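Local coordinates for sulfate transporter 4.1, chloroplastic (Arabidopsis thaliana, PDB 7LHV), which cotransports sulfate with protons across a membrane and may play a role in regulating sulfate assimilation, at residues Met114-Leu119 with Ala436-Ala441; Ser309-Ile314 with Ile429-Leu434; His500-Gly505 with Arg532-Ile537; Glu575-Thr580 with Ile606-Lys611. One frame throughout, in Å; residues are numbered along the deposited sequence.

In the fold
Contacts 1 and 2 lie in the membrane part of the transporter, and both use helix 431-443. Their centres are 12 Å apart, and they touch through Lys118 and Gln431. Contact 1 is buried and nearly all apolar. Contact 2 is partly exposed and ties a loop to the start of the helix with main-chain bonds. Contacts 3 and 4 sit in the STAS domain region, on the opposite side of the chain's centre, with centres 10 Å apart. Contact 3 joins two strands and adds a charged cluster. Contact 4 joins two loops at the end of the same sheet, mainly through side chains. Both reach the second subunit.

Contact 1: Met114-Leu119 with Ala436-Ala441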
loop_
_atom_site.group_PDB
_atom_site.type_symbol
_atom_site.label_atom_id
_atom_site.label_comp_id
_atom_site.label_asym_id
_atom_site.label_seq_id
_atom_site.Cartn_x
_atom_site.Cartn_y
_atom_site.Cartn_z
ATOM N N MET A 114 14.961 -9.858 -33.605
ATOM C CA MET A 114 14.112 -10.854 -34.260
ATOM C C MET A 114 13.724 -11.976 -33.300
ATOM O O MET A 114 12.575 -12.436 -33.303
ATOM C CB MET A 114 14.802 -11.420 -35.498
ATOM C CG MET A 114 14.995 -10.414 -36.616
ATOM S SD MET A 114 15.751 -11.145 -38.077
ATOM C CE MET A 114 17.443 -11.337 -37.529
ATOM N N SER A 115 14.666 -12.425 -32.466
ATOM C CA SER A 115 14.373 -13.502 -31.525
ATOM C C SER A 115 13.316 -13.084 -30.510
ATOM O O SER A 115 12.407 -13.860 -30.192
ATOM C CB SER A 115 15.655 -13.929 -30.820
ATOM O OG SER A 115 16.639 -14.329 -31.753
ATOM N N TYR A 116 13.418 -11.860 -29.988
ATOM C CA TYR A 116 12.430 -11.380 -29.031
ATOM C C TYR A 116 11.073 -11.165 -29.684
ATOM O O TYR A 116 10.040 -11.403 -29.049
ATOM C CB TYR A 116 12.913 -10.087 -28.382
ATOM C CG TYR A 116 14.114 -10.266 -27.490
ATOM C CD1 TYR A 116 14.337 -11.460 -26.826
ATOM C CD2 TYR A 116 15.028 -9.241 -27.317
ATOM C CE1 TYR A 116 15.435 -11.626 -26.012
ATOM C CE2 TYR A 116 16.128 -9.397 -26.506
ATOM C CZ TYR A 116 16.327 -10.590 -25.856
ATOM O OH TYR A 116 17.423 -10.748 -25.046
ATOM N N ALA A 117 11.047 -10.709 -30.939
ATOM C CA ALA A 117 9.777 -10.605 -31.648
ATOM C C ALA A 117 9.132 -11.971 -31.807
ATOM O O ALA A 117 7.912 -12.111 -31.664
ATOM C CB ALA A 117 9.982 -9.952 -33.010
ATOM N N LYS A 118 9.935 -12.992 -32.112
ATOM C CA LYS A 118 9.405 -14.351 -32.173
ATOM C C LYS A 118 8.881 -14.799 -30.815
ATOM O O LYS A 118 7.871 -15.505 -30.733
ATOM C CB LYS A 118 10.481 -15.309 -32.674
ATOM C CG LYS A 118 10.583 -15.391 -34.182
ATOM C CD LYS A 118 9.365 -16.073 -34.775
ATOM C CE LYS A 118 9.319 -17.535 -34.383
ATOM N NZ LYS A 118 10.430 -18.302 -35.006
ATOM N N LEU A 119 9.564 -14.406 -29.736
ATOM C CA LEU A 119 9.117 -14.778 -28.397
ATOM C C LEU A 119 7.759 -14.168 -28.070
ATOM O O LEU A 119 6.917 -14.815 -27.436
ATOM C CB LEU A 119 10.157 -14.352 -27.361
ATOM C CG LEU A 119 9.754 -14.427 -25.890
ATOM C CD1 LEU A 119 9.459 -15.855 -25.489
ATOM C CD2 LEU A 119 10.844 -13.843 -25.017
ATOM N N ALA A 436 17.419 -20.639 -29.609
ATOM C CA ALA A 436 18.669 -20.755 -28.869
ATOM C C ALA A 436 19.169 -19.390 -28.421
ATOM O O ALA A 436 19.710 -19.250 -27.320
ATOM C CB ALA A 436 19.722 -21.459 -29.721
ATOM N N ILE A 437 18.999 -18.371 -29.263
ATOM C CA ILE A 437 19.407 -17.021 -28.880
ATOM C C ILE A 437 18.594 -16.534 -27.686
ATOM O O ILE A 437 19.141 -15.948 -26.746
ATOM C CB ILE A 437 19.287 -16.062 -30.077
ATOM C CG1 ILE A 437 20.383 -16.354 -31.099
ATOM C CG2 ILE A 437 19.380 -14.625 -29.616
ATOM C CD1 ILE A 437 20.199 -15.621 -32.395
ATOM N N VAL A 438 17.280 -16.768 -27.699
ATOM C CA VAL A 438 16.445 -16.358 -26.570
ATOM C C VAL A 438 16.843 -17.110 -25.305
ATOM O O VAL A 438 16.910 -16.529 -24.212
ATOM C CB VAL A 438 14.953 -16.559 -26.892
ATOM C CG1 VAL A 438 14.104 -16.208 -25.686
ATOM C CG2 VAL A 438 14.550 -15.706 -28.060
ATOM N N ILE A 439 17.097 -18.414 -25.425
ATOM C CA ILE A 439 17.481 -19.208 -24.261
ATOM C C ILE A 439 18.798 -18.706 -23.685
ATOM O O ILE A 439 18.950 -18.578 -22.464
ATOM C CB ILE A 439 17.557 -20.698 -24.634
ATOM C CG1 ILE A 439 16.159 -21.258 -24.874
ATOM C CG2 ILE A 439 18.251 -21.484 -23.542
ATOM C CD1 ILE A 439 16.163 -22.656 -25.432
ATOM N N SER A 440 19.769 -18.410 -24.550
ATOM C CA SER A 440 21.043 -17.873 -24.084
ATOM C C SER A 440 20.863 -16.510 -23.431
ATOM O O SER A 440 21.517 -16.203 -22.428
ATOM C CB SER A 440 22.028 -17.784 -25.248
ATOM O OG SER A 440 23.218 -17.122 -24.861
ATOM N N ALA A 441 19.990 -15.673 -23.990
ATOM C CA ALA A 441 19.759 -14.351 -23.419
ATOM C C ALA A 441 19.141 -14.443 -22.031
ATOM O O ALA A 441 19.500 -13.670 -21.136
ATOM C CB ALA A 441 18.868 -13.528 -24.345
#
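Ser115 and Val438 bring their CA atoms to 6.1 Å, the nearest pair where two helices of the SLC26/SulP membrane domain cross. The segments 114-119 and 436-441 belong to helix 91-119 and helix 431-443. Their axes pass at 9.2 Å and cross at -94°, close to perpendicular. Such a crossing lets the helices meet over only a few residues. No hydrogen bond spans the gap.

Val438 has the largest share of the buried surface. Its CG2 lies 3.5 Å from Ser115 CB. Its other branch, CG1, is anti to the backbone N (chi1 177°) and meets Leu119 CD2 at 4.1 Å. These two side chains cross obliquely. Ile437 adds its CG2 branch, which rests against Ser115 OG. That hydroxyl is not left without a polar partner, because it is hydrogen-bonded to Pro111 O one turn back in its own helix. Gln224 of helix 206-229 packs on both Leu119 and Val438.

Tyr116 makes its closest approach through its hydroxyl. Its side chain is about 4 Å from a bound sulfate ion, which may mark a substrate pocket. Pro151 and Tyr385 also touch Tyr116. Ala441 approaches the edge of the ring near its plane, and its CB lies 3.2 Å from Tyr116 OH.

Contact 2: Ser309-Ile314 with Ile429-Leu434; sequences SLVGEI and IPQCAL
Val311, Gln431 and Ser309 carry most of this meeting between the loop 309-314 and the start of helix 431-443. Val311 joins the backbone pairing and the apolar packing. Its N gives a hydrogen bond to Ile429 O at 3.1 Å. Its CG1 leans over the same oxygen and reaches Leu434 CD1 at 3.7 Å. The valine and leucine side chains cross at about a right angle.

Gln431 bonds through its main chain. Its N donates to Ser309 O at 2.8 Å, with an N-H...O angle of 167°. The side chain then runs back over the loop. CG stands anti to the carbonyl carbon (chi1 -61°), and from there the chain is extended. CG passes 3.5 Å from Ser309 O, and the amide ends beside the side chain of Ser309 and the carbonyl of Leu310. An alanine here would keep the main-chain bond but would probably open a gap beside the Ser309 side chain.

Lys118 of helix 91-119 packs on Gln431 and Leu434. Thr297 of helix 284-300 touches Ile429 and Pro430.

The two main-chain bonds flank Leu310 and Pro430. They form a single beta bridge that fastens a loop of the membrane domain to a helix N-terminus, with Pro430 at the N-cap position.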
loop_
_atom_site.group_PDB
_atom_site.type_symbol
_atom_site.label_atom_id
_atom_site.label_comp_id
_atom_site.label_asym_id
_atom_site.label_seq_id
_atom_site.Cartn_x
_atom_site.Cartn_y
_atom_site.Cartn_z
ATOM N N SER A 309 12.738 -25.670 -39.419
ATOM C CA SER A 309 11.814 -24.657 -39.905
ATOM C C SER A 309 12.526 -23.317 -40.002
ATOM O O SER A 309 13.312 -22.954 -39.122
ATOM C CB SER A 309 10.594 -24.537 -38.987
ATOM O OG SER A 309 9.687 -23.563 -39.471
ATOM N N LEU A 310 12.249 -22.589 -41.075
ATOM C CA LEU A 310 12.823 -21.276 -41.311
ATOM C C LEU A 310 11.797 -20.193 -41.002
ATOM O O LEU A 310 10.594 -20.447 -40.927
ATOM C CB LEU A 310 13.306 -21.152 -42.758
ATOM C CG LEU A 310 13.995 -22.389 -43.338
ATOM C CD1 LEU A 310 14.361 -22.155 -44.793
ATOM C CD2 LEU A 310 15.224 -22.765 -42.529
ATOM N N VAL A 311 12.291 -18.965 -40.820
ATOM C CA VAL A 311 11.404 -17.867 -40.457
ATOM C C VAL A 311 10.486 -17.474 -41.605
ATOM O O VAL A 311 9.487 -16.779 -41.384
ATOM C CB VAL A 311 12.212 -16.646 -39.983
ATOM C CG1 VAL A 311 13.019 -16.992 -38.748
ATOM C CG2 VAL A 311 13.104 -16.150 -41.091
ATOM N N GLY A 312 10.795 -17.894 -42.826
ATOM C CA GLY A 312 9.962 -17.570 -43.963
ATOM C C GLY A 312 10.228 -16.178 -44.500
ATOM O O GLY A 312 11.145 -15.470 -44.079
ATOM N N GLU A 313 9.392 -15.786 -45.460
ATOM C CA GLU A 313 9.543 -14.487 -46.103
ATOM C C GLU A 313 9.338 -13.362 -45.097
ATOM O O GLU A 313 8.429 -13.413 -44.263
ATOM C CB GLU A 313 8.552 -14.350 -47.259
ATOM C CG GLU A 313 8.818 -15.286 -48.425
ATOM C CD GLU A 313 8.252 -16.676 -48.203
ATOM O OE1 GLU A 313 7.594 -16.894 -47.163
ATOM O OE2 GLU A 313 8.465 -17.551 -49.068
ATOM N N ILE A 314 10.190 -12.346 -45.178
ATOM C CA ILE A 314 10.151 -11.195 -44.287
ATOM C C ILE A 314 9.944 -9.953 -45.146
ATOM O O ILE A 314 10.668 -9.767 -46.126
ATOM C CB ILE A 314 11.434 -11.059 -43.445
ATOM C CG1 ILE A 314 11.356 -11.969 -42.218
ATOM C CG2 ILE A 314 11.658 -9.621 -43.021
ATOM C CD1 ILE A 314 12.632 -12.015 -41.414
ATOM N N ILE A 429 17.070 -18.029 -41.960
ATOM C CA ILE A 429 17.421 -18.216 -40.556
ATOM C C ILE A 429 16.507 -19.273 -39.947
ATOM O O ILE A 429 15.278 -19.120 -39.986
ATOM C CB ILE A 429 17.327 -16.897 -39.775
ATOM C CG1 ILE A 429 18.365 -15.900 -40.285
ATOM C CG2 ILE A 429 17.509 -17.147 -38.292
ATOM C CD1 ILE A 429 18.270 -14.544 -39.630
ATOM N N PRO A 430 17.048 -20.352 -39.390
ATOM C CA PRO A 430 16.195 -21.341 -38.723
ATOM C C PRO A 430 15.553 -20.768 -37.470
ATOM O O PRO A 430 16.103 -19.888 -36.807
ATOM C CB PRO A 430 17.167 -22.477 -38.379
ATOM C CG PRO A 430 18.359 -22.250 -39.251
ATOM C CD PRO A 430 18.457 -20.772 -39.418
ATOM N N GLN A 431 14.362 -21.280 -37.154
ATOM C CA GLN A 431 13.674 -20.847 -35.942
ATOM C C GLN A 431 14.359 -21.373 -34.690
ATOM O O GLN A 431 14.329 -20.714 -33.642
ATOM C CB GLN A 431 12.214 -21.296 -35.980
ATOM C CG GLN A 431 11.430 -20.727 -37.144
ATOM C CD GLN A 431 10.022 -21.276 -37.219
ATOM O OE1 GLN A 431 9.403 -21.281 -38.280
ATOM N NE2 GLN A 431 9.504 -21.736 -36.088
ATOM N N CYS A 432 14.972 -22.556 -34.769
ATOM C CA CYS A 432 15.691 -23.086 -33.616
ATOM C C CYS A 432 16.876 -22.207 -33.246
ATOM O O CYS A 432 17.239 -22.125 -32.069
ATOM C CB CYS A 432 16.148 -24.517 -33.893
ATOM S SG CYS A 432 17.353 -24.671 -35.218
ATOM N N ALA A 433 17.486 -21.533 -34.225
ATOM C CA ALA A 433 18.560 -20.592 -33.913
ATOM C C ALA A 433 18.049 -19.426 -33.078
ATOM O O ALA A 433 18.688 -19.024 -32.098
ATOM C CB ALA A 433 19.206 -20.087 -35.202
ATOM N N LEU A 434 16.896 -18.866 -33.447
ATOM C CA LEU A 434 16.314 -17.783 -32.662
ATOM C C LEU A 434 15.914 -18.266 -31.273
ATOM O O LEU A 434 16.071 -17.542 -30.283
ATOM C CB LEU A 434 15.113 -17.189 -33.396
ATOM C CG LEU A 434 15.365 -16.680 -34.816
ATOM C CD1 LEU A 434 14.124 -15.999 -35.360
ATOM C CD2 LEU A 434 16.550 -15.737 -34.850
#

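Contact 3: His500-Gly505 with Arg532-Ile537; sequences HIAVLG and RIDSPI
His500 and Asp534 face each other beside an antiparallel pairing of two strands in the STAS region. Main-chain bonds set the register. Ala502 and Arg532 form a hydrogen-bonded pair, in which Ala502 N donates to Arg532 O at 2.9 Å and Arg532 N returns a bond to Ala502 O. Ile501 and Ile533 follow as a non-hydrogen-bonded pair. Beyond them Asp534 N donates to His500 O at 3.0 Å. Asp534 is the centre of an inverse gamma turn.

Charged and polar side chains gather on the face of Ala502 and Arg532. His500 ND1 donates to Asp534 OD2 at 2.9 Å, using the anti lone pair of that oxygen. Imidazole and carboxylate lie side by side, with their planes only 18° apart. Arg532 NH2 comes to OD2 on the syn side, at 3.3 Å and in the guanidinium plane. This bond is part of a salt bridge between the two residues. An alanine in place of Asp534 would probably leave His500 ND1 without its acceptor and the arginine charge without its mate.

Packing contacts complete the pairing. Leu504 CD1 lies over one face of the guanidinium, offset toward the rim, and touches Arg532 CB. On the other face of the sheet Ile501 CG1 meets Ile533 CG1 at 4.2 Å.

His500 also packs on Thr580 of the second subunit. The pairing adds 501-504 as an antiparallel outer strand to the mixed sheet of the STAS fold.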
loop_
_atom_site.group_PDB
_atom_site.type_symbol
_atom_site.label_atom_id
_atom_site.label_comp_id
_atom_site.label_asym_id
_atom_site.label_seq_id
_atom_site.Cartn_x
_atom_site.Cartn_y
_atom_site.Cartn_z
ATOM N N HIS A 500 9.891 2.887 16.400
ATOM C CA HIS A 500 10.719 2.627 17.568
ATOM C C HIS A 500 10.483 3.703 18.617
ATOM O O HIS A 500 10.519 4.898 18.313
ATOM C CB HIS A 500 12.194 2.578 17.179
ATOM C CG HIS A 500 13.096 2.139 18.290
ATOM N ND1 HIS A 500 13.983 2.992 18.910
ATOM C CD2 HIS A 500 13.249 0.935 18.891
ATOM C CE1 HIS A 500 14.643 2.334 19.846
ATOM N NE2 HIS A 500 14.218 1.084 19.855
ATOM N N ILE A 501 10.229 3.275 19.850
ATOM C CA ILE A 501 10.005 4.170 20.975
ATOM C C ILE A 501 11.003 3.810 22.066
ATOM O O ILE A 501 11.108 2.642 22.455
ATOM C CB ILE A 501 8.558 4.074 21.490
ATOM C CG1 ILE A 501 7.608 4.784 20.526
ATOM C CG2 ILE A 501 8.447 4.652 22.882
ATOM C CD1 ILE A 501 6.155 4.621 20.875
ATOM N N ALA A 502 11.729 4.808 22.558
ATOM C CA ALA A 502 12.832 4.589 23.477
ATOM C C ALA A 502 12.503 5.139 24.857
ATOM O O ALA A 502 12.026 6.270 24.988
ATOM C CB ALA A 502 14.114 5.243 22.959
ATOM N N VAL A 503 12.770 4.335 25.883
ATOM C CA VAL A 503 12.622 4.758 27.271
ATOM C C VAL A 503 13.986 5.264 27.722
ATOM O O VAL A 503 14.911 4.486 27.948
ATOM C CB VAL A 503 12.112 3.624 28.160
ATOM C CG1 VAL A 503 12.076 4.067 29.611
ATOM C CG2 VAL A 503 10.735 3.175 27.702
ATOM N N LEU A 504 14.109 6.580 27.853
ATOM C CA LEU A 504 15.396 7.191 28.155
ATOM C C LEU A 504 15.733 7.071 29.634
ATOM O O LEU A 504 14.854 7.038 30.497
ATOM C CB LEU A 504 15.400 8.664 27.751
ATOM C CG LEU A 504 15.578 8.975 26.270
ATOM C CD1 LEU A 504 14.341 8.605 25.524
ATOM C CD2 LEU A 504 15.870 10.449 26.088
ATOM N N GLY A 505 17.028 7.010 29.917
ATOM C CA GLY A 505 17.497 6.946 31.282
ATOM C C GLY A 505 18.025 8.281 31.751
ATOM O O GLY A 505 17.245 9.190 32.047
ATOM N N ARG A 532 10.807 8.766 24.154
ATOM C CA ARG A 532 11.177 9.429 22.912
ATOM C C ARG A 532 10.621 8.633 21.744
ATOM O O ARG A 532 10.846 7.422 21.650
ATOM C CB ARG A 532 12.693 9.556 22.786
ATOM C CG ARG A 532 13.181 10.354 21.606
ATOM C CD ARG A 532 14.688 10.237 21.485
ATOM N NE ARG A 532 15.090 8.877 21.147
ATOM C CZ ARG A 532 16.229 8.317 21.529
ATOM N NH1 ARG A 532 17.114 8.976 22.256
ATOM N NH2 ARG A 532 16.484 7.063 21.170
ATOM N N ILE A 533 9.896 9.310 20.860
ATOM C CA ILE A 533 9.355 8.690 19.660
ATOM C C ILE A 533 10.352 8.926 18.533
ATOM O O ILE A 533 10.461 10.038 18.015
ATOM C CB ILE A 533 7.972 9.247 19.308
ATOM C CG1 ILE A 533 6.976 8.958 20.431
ATOM C CG2 ILE A 533 7.482 8.659 17.998
ATOM C CD1 ILE A 533 6.689 10.148 21.313
ATOM N N ASP A 534 11.074 7.877 18.146
ATOM C CA ASP A 534 12.130 8.012 17.152
ATOM C C ASP A 534 11.579 7.995 15.733
ATOM O O ASP A 534 12.062 7.232 14.890
ATOM C CB ASP A 534 13.160 6.894 17.318
ATOM C CG ASP A 534 13.871 6.946 18.651
ATOM O OD1 ASP A 534 14.218 8.058 19.097
ATOM O OD2 ASP A 534 14.088 5.876 19.256
ATOM N N SER A 535 10.588 8.841 15.453
ATOM C CA SER A 535 9.968 8.912 14.136
ATOM C C SER A 535 8.964 10.054 14.086
ATOM O O SER A 535 8.447 10.469 15.130
ATOM C CB SER A 535 9.267 7.599 13.793
ATOM O OG SER A 535 8.420 7.190 14.851
ATOM N N PRO A 536 8.667 10.594 12.906
ATOM C CA PRO A 536 7.534 11.514 12.793
ATOM C C PRO A 536 6.230 10.794 13.086
ATOM O O PRO A 536 6.066 9.612 12.781
ATOM C CB PRO A 536 7.600 11.982 11.335
ATOM C CG PRO A 536 8.362 10.924 10.635
ATOM C CD PRO A 536 9.360 10.417 11.621
ATOM N N ILE A 537 5.291 11.522 13.680
ATOM C CA ILE A 537 4.001 10.970 14.067
ATOM C C ILE A 537 2.971 11.382 13.026
ATOM O O ILE A 537 2.787 12.574 12.759
ATOM C CB ILE A 537 3.584 11.436 15.469
ATOM C CG1 ILE A 537 4.733 11.253 16.457
ATOM C CG2 ILE A 537 2.370 10.671 15.937
ATOM C CD1 ILE A 537 4.415 11.734 17.849
#

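Contact 4: Glu575-Thr580 with Ile606-Lys611; sequences EMSPVT and ISNPNK
Asn610 and Thr580 close one end of this contact, between the loops that follow strands 569-575 and 603-606. These strands are parallel in the STAS sheet, and both loops follow the C-terminal ends of their strands. The asparagine can be followed outward. CB lies 3.8 Å from Val579 O. CG stands anti to the backbone N (chi1 -167°) and comes within 4.0 Å of Thr580 O. At the tip, ND2 donates to that oxygen at 2.9 Å, tilted 24° from the carbonyl plane. OD1 accepts from Lys611 N, which lies at the start of helix 611-620 and stands above the plane of the side-chain carbonyl.

At the other end Ser607 OG donates to Glu575 OE2 at 2.7 Å. It meets the carboxylate on the syn side but 33° out of its plane. Glu575 also touches Arg532 of the neighbouring strand.

Between these bonds lie packing contacts. Met576 SD rests against Ile606 CG2 at 3.6 Å, and the two side chains cross at a slant. Ser577 CB faces Asn608 CB at 3.7 Å. Thr580 packs against the second subunit, which places this loop at the dimer contact.

Ser607 is also joined to Leu574 by backbone hydrogen bonding. Across the contact the loops are held by two side-chain hydrogen bonds, and the buried carboxylate of Glu575 is probably stabilised by the serine hydroxyl it accepts from.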
loop_
_atom_site.group_PDB
_atom_site.type_symbol
_atom_site.label_atom_id
_atom_site.label_comp_id
_atom_site.label_asym_id
_atom_site.label_seq_id
_atom_site.Cartn_x
_atom_site.Cartn_y
_atom_site.Cartn_z
ATOM N N GLU A 575 9.913 13.061 24.578
ATOM C CA GLU A 575 10.995 13.678 23.825
ATOM C C GLU A 575 10.582 13.714 22.363
ATOM O O GLU A 575 10.530 12.673 21.700
ATOM C CB GLU A 575 12.286 12.888 24.000
ATOM C CG GLU A 575 12.802 12.905 25.403
ATOM C CD GLU A 575 13.231 14.281 25.823
ATOM O OE1 GLU A 575 13.710 15.051 24.965
ATOM O OE2 GLU A 575 13.052 14.602 27.008
ATOM N N MET A 576 10.270 14.901 21.854
ATOM C CA MET A 576 9.818 15.032 20.479
ATOM C C MET A 576 10.886 15.651 19.586
ATOM O O MET A 576 10.569 16.175 18.515
ATOM C CB MET A 576 8.517 15.833 20.425
ATOM C CG MET A 576 7.363 15.094 21.086
ATOM S SD MET A 576 5.807 15.991 21.144
ATOM C CE MET A 576 5.351 15.957 19.418
ATOM N N SER A 577 12.145 15.615 20.021
ATOM C CA SER A 577 13.233 16.087 19.168
ATOM C C SER A 577 13.384 15.290 17.875
ATOM O O SER A 577 13.570 15.923 16.821
ATOM C CB SER A 577 14.545 16.128 19.967
ATOM O OG SER A 577 14.849 14.893 20.583
ATOM N N PRO A 578 13.323 13.951 17.855
ATOM C CA PRO A 578 13.389 13.249 16.568
ATOM C C PRO A 578 12.091 13.280 15.786
ATOM O O PRO A 578 12.087 12.868 14.619
ATOM C CB PRO A 578 13.745 11.818 16.975
ATOM C CG PRO A 578 13.125 11.661 18.280
ATOM C CD PRO A 578 13.235 12.989 18.968
ATOM N N VAL A 579 10.996 13.749 16.381
ATOM C CA VAL A 579 9.712 13.837 15.692
ATOM C C VAL A 579 9.803 15.010 14.722
ATOM O O VAL A 579 9.720 16.171 15.124
ATOM C CB VAL A 579 8.547 13.998 16.669
ATOM C CG1 VAL A 579 7.236 14.007 15.919
ATOM C CG2 VAL A 579 8.560 12.884 17.693
ATOM N N THR A 580 9.982 14.707 13.436
ATOM C CA THR A 580 10.154 15.764 12.446
ATOM C C THR A 580 8.882 16.583 12.279
ATOM O O THR A 580 8.936 17.815 12.204
ATOM C CB THR A 580 10.586 15.161 11.113
ATOM O OG1 THR A 580 11.827 14.467 11.282
ATOM C CG2 THR A 580 10.772 16.253 10.075
ATOM N N ILE A 606 5.812 17.879 27.436
ATOM C CA ILE A 606 6.480 17.865 26.139
ATOM C C ILE A 606 7.847 18.507 26.310
ATOM O O ILE A 606 7.955 19.621 26.835
ATOM C CB ILE A 606 5.654 18.591 25.066
ATOM C CG1 ILE A 606 4.220 18.064 25.059
ATOM C CG2 ILE A 606 6.292 18.420 23.705
ATOM C CD1 ILE A 606 4.104 16.626 24.622
ATOM N N SER A 607 8.891 17.805 25.873
ATOM C CA SER A 607 10.264 18.176 26.197
ATOM C C SER A 607 10.931 19.008 25.106
ATOM O O SER A 607 11.351 20.139 25.362
ATOM C CB SER A 607 11.087 16.916 26.477
ATOM O OG SER A 607 12.436 17.242 26.763
ATOM N N ASN A 608 11.051 18.467 23.895
ATOM C CA ASN A 608 11.796 19.115 22.814
ATOM C C ASN A 608 10.909 19.225 21.584
ATOM O O ASN A 608 11.074 18.471 20.617
ATOM C CB ASN A 608 13.072 18.342 22.475
ATOM C CG ASN A 608 14.124 18.446 23.557
ATOM O OD1 ASN A 608 13.894 19.037 24.609
ATOM N ND2 ASN A 608 15.291 17.867 23.303
ATOM N N PRO A 609 9.962 20.161 21.577
ATOM C CA PRO A 609 9.093 20.305 20.405
ATOM C C PRO A 609 9.851 20.936 19.248
ATOM O O PRO A 609 10.540 21.943 19.412
ATOM C CB PRO A 609 7.963 21.215 20.902
ATOM C CG PRO A 609 8.141 21.306 22.392
ATOM C CD PRO A 609 9.596 21.108 22.638
ATOM N N ASN A 610 9.721 20.328 18.075
ATOM C CA ASN A 610 10.234 20.929 16.859
ATOM C C ASN A 610 9.425 22.179 16.523
ATOM O O ASN A 610 8.284 22.343 16.961
ATOM C CB ASN A 610 10.172 19.922 15.709
ATOM C CG ASN A 610 10.968 20.361 14.507
ATOM O OD1 ASN A 610 11.607 21.412 14.520
ATOM N ND2 ASN A 610 10.935 19.556 13.454
ATOM N N LYS A 611 10.035 23.078 15.747
ATOM C CA LYS A 611 9.372 24.338 15.428
ATOM C C LYS A 611 8.053 24.099 14.703
ATOM O O LYS A 611 7.019 24.671 15.067
ATOM C CB LYS A 611 10.300 25.223 14.595
ATOM C CG LYS A 611 11.620 25.604 15.273
ATOM C CD LYS A 611 11.443 26.592 16.427
ATOM C CE LYS A 611 11.316 25.899 17.781
ATOM N NZ LYS A 611 11.251 26.869 18.907
#